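Local coordinates for Rpb7-binding protein seb1 (Schizosaccharomyces pombe 972h-, PDB 5MDT) that drives transcription termination by binding nascent RNA and RNA polymerase II, whose C-terminal domain its helical CTD-interacting domain probably recognises, at residues S68-F73 against A132-P137; K124-W129 against E141-K146. All blocks are in the same frame, centred on the assembly; numbering follows the deposited sequence.

Contact 1 sets residues 68-73 of helix 59-79 against the loop that leaves helix 119-131, and contact 2 pairs that same helix 119-131 with helix 137-150, which the loop leads into. Their centres lie 12 Å apart, and the two join directly: T134 N is 2.9 Å from W129 O, a probable hydrogen bond, and F135 CE2 packs 3.5 Å from W129 CD2, with the two rings edge to face. R71 NE also lies 3.5 Å from I128 CG2. W129 thus belongs to contact 2 and borders contact 1. Both lie within the CTD-interacting domain; the assembly is a single chain without a CTD peptide, so neither contact can be placed against a bound ligand.

Contact 1. Residues S68-F73 against A132-P137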
loop_
_atom_site.group_PDB
_atom_site.type_symbol
_atom_site.label_atom_id
_atom_site.label_comp_id
_atom_site.label_asym_id
_atom_site.label_seq_id
_atom_site.Cartn_x
_atom_site.Cartn_y
_atom_site.Cartn_z
ATOM N N SER A 68 4.959 1.716 -1.002
ATOM C CA SER A 68 5.677 2.909 -1.467
ATOM C C SER A 68 4.866 4.177 -1.192
ATOM O O SER A 68 5.405 5.161 -0.681
ATOM C CB SER A 68 5.983 2.794 -2.952
ATOM O OG SER A 68 6.741 3.909 -3.391
ATOM N N ILE A 69 3.571 4.124 -1.461
ATOM C CA ILE A 69 2.709 5.289 -1.237
ATOM C C ILE A 69 2.582 5.645 0.259
ATOM O O ILE A 69 2.749 6.811 0.596
ATOM C CB ILE A 69 1.359 5.059 -1.932
ATOM C CG1 ILE A 69 1.545 5.194 -3.471
ATOM C CG2 ILE A 69 0.324 6.092 -1.416
ATOM C CD1 ILE A 69 0.353 4.785 -4.291
ATOM N N VAL A 70 2.314 4.653 1.145
ATOM C CA VAL A 70 2.142 4.922 2.582
ATOM C C VAL A 70 3.419 5.496 3.199
ATOM O O VAL A 70 3.344 6.495 3.913
ATOM C CB VAL A 70 1.558 3.735 3.405
ATOM C CG1 VAL A 70 2.550 2.570 3.547
ATOM C CG2 VAL A 70 1.070 4.207 4.777
ATOM N N ARG A 71 4.583 4.920 2.871
ATOM C CA ARG A 71 5.849 5.445 3.402
ATOM C C ARG A 71 6.173 6.853 2.859
ATOM O O ARG A 71 6.749 7.665 3.580
ATOM C CB ARG A 71 6.978 4.458 3.167
ATOM C CG ARG A 71 6.895 3.246 4.109
ATOM C CD ARG A 71 8.152 2.381 4.088
ATOM N NE ARG A 71 8.319 1.719 2.795
ATOM C CZ ARG A 71 9.112 2.147 1.816
ATOM N NH1 ARG A 71 9.870 3.225 1.989
ATOM N NH2 ARG A 71 9.152 1.503 0.657
ATOM N N SER A 72 5.744 7.159 1.621
ATOM C CA SER A 72 5.941 8.491 1.034
ATOM C C SER A 72 5.027 9.525 1.700
ATOM O O SER A 72 5.518 10.585 2.051
ATOM C CB SER A 72 5.776 8.454 -0.476
ATOM O OG SER A 72 6.860 7.735 -1.044
ATOM N N PHE A 73 3.747 9.177 2.004
ATOM C CA PHE A 73 2.870 10.083 2.761
ATOM C C PHE A 73 3.424 10.291 4.172
ATOM O O PHE A 73 3.395 11.408 4.677
ATOM C CB PHE A 73 1.442 9.522 2.871
ATOM C CG PHE A 73 0.567 9.566 1.636
ATOM C CD1 PHE A 73 0.524 10.702 0.833
ATOM C CD2 PHE A 73 -0.320 8.532 1.358
ATOM C CE1 PHE A 73 -0.334 10.769 -0.277
ATOM C CE2 PHE A 73 -1.200 8.613 0.267
ATOM C CZ PHE A 73 -1.204 9.728 -0.541
ATOM N N ALA A 132 10.538 1.633 9.924
ATOM C CA ALA A 132 10.150 3.000 9.590
ATOM C C ALA A 132 9.073 3.541 10.545
ATOM O O ALA A 132 8.693 4.705 10.416
ATOM C CB ALA A 132 9.660 3.058 8.146
ATOM N N SER A 133 8.583 2.699 11.500
ATOM C CA SER A 133 7.493 2.999 12.449
ATOM C C SER A 133 6.213 3.483 11.692
ATOM O O SER A 133 5.472 4.338 12.183
ATOM C CB SER A 133 7.940 4.015 13.502
ATOM O OG SER A 133 9.098 3.582 14.195
ATOM N N THR A 134 5.966 2.910 10.493
ATOM C CA THR A 134 4.844 3.259 9.600
ATOM C C THR A 134 3.488 2.948 10.241
ATOM O O THR A 134 2.539 3.721 10.099
ATOM C CB THR A 134 5.029 2.565 8.230
ATOM O OG1 THR A 134 6.335 2.837 7.736
ATOM C CG2 THR A 134 3.998 3.004 7.184
ATOM N N PHE A 135 3.404 1.808 10.930
ATOM C CA PHE A 135 2.183 1.352 11.587
ATOM C C PHE A 135 2.445 1.042 13.061
ATOM O O PHE A 135 3.559 0.621 13.388
ATOM C CB PHE A 135 1.635 0.099 10.874
ATOM C CG PHE A 135 1.259 0.319 9.425
ATOM C CD1 PHE A 135 0.397 1.344 9.060
ATOM C CD2 PHE A 135 1.763 -0.506 8.424
ATOM C CE1 PHE A 135 0.068 1.558 7.714
ATOM C CE2 PHE A 135 1.405 -0.309 7.083
ATOM C CZ PHE A 135 0.568 0.725 6.738
ATOM N N PRO A 136 1.425 1.196 13.950
ATOM C CA PRO A 136 1.620 0.847 15.373
ATOM C C PRO A 136 1.979 -0.639 15.559
ATOM O O PRO A 136 1.536 -1.452 14.740
ATOM C CB PRO A 136 0.257 1.173 16.003
ATOM C CG PRO A 136 -0.382 2.135 15.069
ATOM C CD PRO A 136 0.049 1.677 13.709
ATOM N N PRO A 137 2.769 -1.024 16.598
ATOM C CA PRO A 137 3.147 -2.447 16.758
ATOM C C PRO A 137 1.990 -3.444 16.839
ATOM O O PRO A 137 2.149 -4.574 16.375
ATOM C CB PRO A 137 3.988 -2.453 18.039
ATOM C CG PRO A 137 4.489 -1.064 18.172
ATOM C CD PRO A 137 3.395 -0.189 17.644
#
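V70, R71, A132, T134 and F135 meet without any hydrogen bond passing between S68-F73 and A132-P137, and the buried area is modest at 167 Å². The apolar part is built on V70. Its CG1 lies 3.9 Å from T134 CG2, and its CG2 approaches the far end of the F135 ring, 4.0 Å from CZ, the two side chains meeting tip to tip. V70 holds CG1 between the backbone N and the carbonyl carbon (chi1 70°), and both methyls reach the T134 methyl and the phenyl tip. T134 CG2 in turn sits over the centre of the F135 ring, 4.0 Å above its plane, a CH-pi type of packing between chain neighbours.

The loop follows a Schellman motif: S133, the first residue to leave helical phi/psi, has positive phi, and P136 takes the N-cap position of helix 137-150. The contact places the connection between the last two helices of this all-helical CID domain against helix 59-79, while W96, A99, A100 and T103 of helix 92-113 touch V70 or F135.

R71 touches the loop with its aliphatic stem: its CG lies 3.7 Å from the hydroxyl oxygen T134 OG1, whereas R71 CD only grazes A132 CB at 4.4 Å. The R71 chain bends at chi3 (-67°), and its NE forms a salt bridge with D67. T134 OG1 is hydrogen-bonded to Q74 OE1, and Q74 NE2 bonds A132 O, which ties both ends of the Q74 amide to the loop.

Contact 2. Residues K124-W129 against E141-K146; sequences KLCDIW and ESLRSK
R144 reaches from helix 137-150 across to C126 and D127 on helix 119-131. Segments 141-146 and 124-129 run nearly antiparallel, 164° between their directions, their axes 10.3 Å apart at closest; they belong to consecutive antiparallel helices of the CID, an all-helical domain coiled as a right-handed superhelix. From its CB the chain puts CG anti to the carbonyl carbon, beside the backbone N and 4.1 Å from C126 CB, and then runs extended as far as NE. That nitrogen passes 3.9 Å from C126 CB, which lies over one face of the guanidinium. At the tip NH2 donates to D127 OD1 at 2.9 Å, an N-H...O angle of 153°, completing a salt bridge. The acceptor lies near the guanidinium plane and uses its anti lone pair, with the carboxylate turned 43° from that plane. NH2 has a second acidic partner in E130, also a salt bridge.

Beside the salt bridge the contact is apolar. C126 SG touches L143 CB at 4.1 Å, and L143 CD1 lies the same distance from W129 CZ3, the two side chains crossing at about a right angle. V107 and D104 of helix 92-113 touch L143 as well, and W129 NE1 bonds D67 on helix 59-79.

An alanine in place of R144 would probably leave D127 and E130 without their positive mate and open a gap beside C126 CB. With two carboxylates at one NH2, the positive charge of R144 probably offsets both and helps hold the guanidinium in place over C126 CB.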
loop_
_atom_site.group_PDB
_atom_site.type_symbol
_atom_site.label_atom_id
_atom_site.label_comp_id
_atom_site.label_asym_id
_atom_site.label_seq_id
_atom_site.Cartn_x
_atom_site.Cartn_y
_atom_site.Cartn_z
ATOM N N LYS A 124 8.220 -9.517 4.900
ATOM C CA LYS A 124 9.303 -8.552 4.665
ATOM C C LYS A 124 8.794 -7.100 4.692
ATOM O O LYS A 124 9.510 -6.227 5.179
ATOM C CB LYS A 124 10.071 -8.854 3.372
ATOM C CG LYS A 124 11.046 -10.010 3.533
ATOM C CD LYS A 124 11.597 -10.513 2.205
ATOM C CE LYS A 124 12.888 -11.288 2.393
ATOM N NZ LYS A 124 12.708 -12.527 3.208
ATOM N N LEU A 125 7.557 -6.844 4.213
ATOM C CA LEU A 125 6.976 -5.512 4.283
ATOM C C LEU A 125 6.716 -5.108 5.738
ATOM O O LEU A 125 6.995 -3.969 6.103
ATOM C CB LEU A 125 5.702 -5.406 3.436
ATOM C CG LEU A 125 5.862 -5.498 1.910
ATOM C CD1 LEU A 125 4.490 -5.483 1.228
ATOM C CD2 LEU A 125 6.746 -4.390 1.364
ATOM N N CYS A 126 6.259 -6.048 6.578
ATOM C CA CYS A 126 6.032 -5.799 8.007
ATOM C C CYS A 126 7.315 -5.326 8.691
ATOM O O CYS A 126 7.255 -4.408 9.508
ATOM C CB CYS A 126 5.460 -7.033 8.693
ATOM S SG CYS A 126 3.847 -7.533 8.051
ATOM N N ASP A 127 8.465 -5.932 8.327
ATOM C CA ASP A 127 9.787 -5.574 8.850
ATOM C C ASP A 127 10.141 -4.139 8.450
ATOM O O ASP A 127 10.608 -3.372 9.295
ATOM C CB ASP A 127 10.864 -6.532 8.308
ATOM C CG ASP A 127 10.875 -7.932 8.899
ATOM O OD1 ASP A 127 10.289 -8.126 9.988
ATOM O OD2 ASP A 127 11.494 -8.826 8.286
ATOM N N ILE A 128 9.904 -3.781 7.164
ATOM C CA ILE A 128 10.153 -2.445 6.612
ATOM C C ILE A 128 9.321 -1.407 7.379
ATOM O O ILE A 128 9.857 -0.376 7.798
ATOM C CB ILE A 128 9.929 -2.427 5.065
ATOM C CG1 ILE A 128 11.081 -3.186 4.349
ATOM C CG2 ILE A 128 9.784 -0.982 4.513
ATOM C CD1 ILE A 128 10.809 -3.584 2.893
ATOM N N TRP A 129 8.032 -1.716 7.602
ATOM C CA TRP A 129 7.083 -0.872 8.327
ATOM C C TRP A 129 7.449 -0.721 9.803
ATOM O O TRP A 129 7.269 0.352 10.370
ATOM C CB TRP A 129 5.663 -1.419 8.159
ATOM C CG TRP A 129 5.180 -1.370 6.742
ATOM C CD1 TRP A 129 5.557 -0.479 5.778
ATOM C CD2 TRP A 129 4.155 -2.183 6.159
ATOM N NE1 TRP A 129 4.853 -0.707 4.620
ATOM C CE2 TRP A 129 3.974 -1.740 4.828
ATOM C CE3 TRP A 129 3.400 -3.282 6.619
ATOM C CZ2 TRP A 129 3.060 -2.338 3.956
ATOM C CZ3 TRP A 129 2.467 -3.856 5.760
ATOM C CH2 TRP A 129 2.317 -3.394 4.441
ATOM N N GLU A 141 1.686 -6.824 14.671
ATOM C CA GLU A 141 1.579 -8.125 15.343
ATOM C C GLU A 141 0.423 -8.917 14.716
ATOM O O GLU A 141 0.611 -10.086 14.374
ATOM C CB GLU A 141 1.377 -7.950 16.867
ATOM C CG GLU A 141 1.358 -9.258 17.652
ATOM C CD GLU A 141 0.730 -9.226 19.036
ATOM O OE1 GLU A 141 0.345 -10.310 19.530
ATOM O OE2 GLU A 141 0.631 -8.128 19.634
ATOM N N SER A 142 -0.743 -8.257 14.514
ATOM C CA SER A 142 -1.930 -8.852 13.887
ATOM C C SER A 142 -1.595 -9.376 12.489
ATOM O O SER A 142 -1.892 -10.537 12.194
ATOM C CB SER A 142 -3.069 -7.838 13.795
ATOM O OG SER A 142 -3.428 -7.303 15.059
ATOM N N LEU A 143 -0.936 -8.535 11.647
ATOM C CA LEU A 143 -0.541 -8.905 10.281
ATOM C C LEU A 143 0.438 -10.071 10.280
ATOM O O LEU A 143 0.245 -11.014 9.518
ATOM C CB LEU A 143 0.061 -7.718 9.503
ATOM C CG LEU A 143 -0.806 -6.482 9.293
ATOM C CD1 LEU A 143 0.031 -5.334 8.742
ATOM C CD2 LEU A 143 -2.003 -6.770 8.379
ATOM N N ARG A 144 1.481 -10.016 11.129
ATOM C CA ARG A 144 2.464 -11.090 11.218
ATOM C C ARG A 144 1.824 -12.415 11.613
ATOM O O ARG A 144 2.108 -13.431 10.983
ATOM C CB ARG A 144 3.597 -10.726 12.181
ATOM C CG ARG A 144 4.604 -9.775 11.563
ATOM C CD ARG A 144 5.733 -9.546 12.535
ATOM N NE ARG A 144 6.831 -8.805 11.923
ATOM C CZ ARG A 144 7.268 -7.628 12.353
ATOM N NH1 ARG A 144 6.707 -7.047 13.406
ATOM N NH2 ARG A 144 8.284 -7.031 11.746
ATOM N N SER A 145 0.934 -12.395 12.625
ATOM C CA SER A 145 0.215 -13.576 13.125
ATOM C C SER A 145 -0.592 -14.245 12.005
ATOM O O SER A 145 -0.494 -15.461 11.832
ATOM C CB SER A 145 -0.697 -13.190 14.285
ATOM O OG SER A 145 -1.551 -14.255 14.677
ATOM N N LYS A 146 -1.342 -13.440 11.227
ATOM C CA LYS A 146 -2.163 -13.887 10.103
ATOM C C LYS A 146 -1.323 -14.506 8.990
ATOM O O LYS A 146 -1.693 -15.555 8.463
ATOM C CB LYS A 146 -3.047 -12.738 9.578
ATOM C CG LYS A 146 -4.238 -12.436 10.485
ATOM C CD LYS A 146 -5.017 -11.214 10.004
ATOM C CE LYS A 146 -6.245 -10.946 10.842
ATOM N NZ LYS A 146 -5.903 -10.388 12.178
#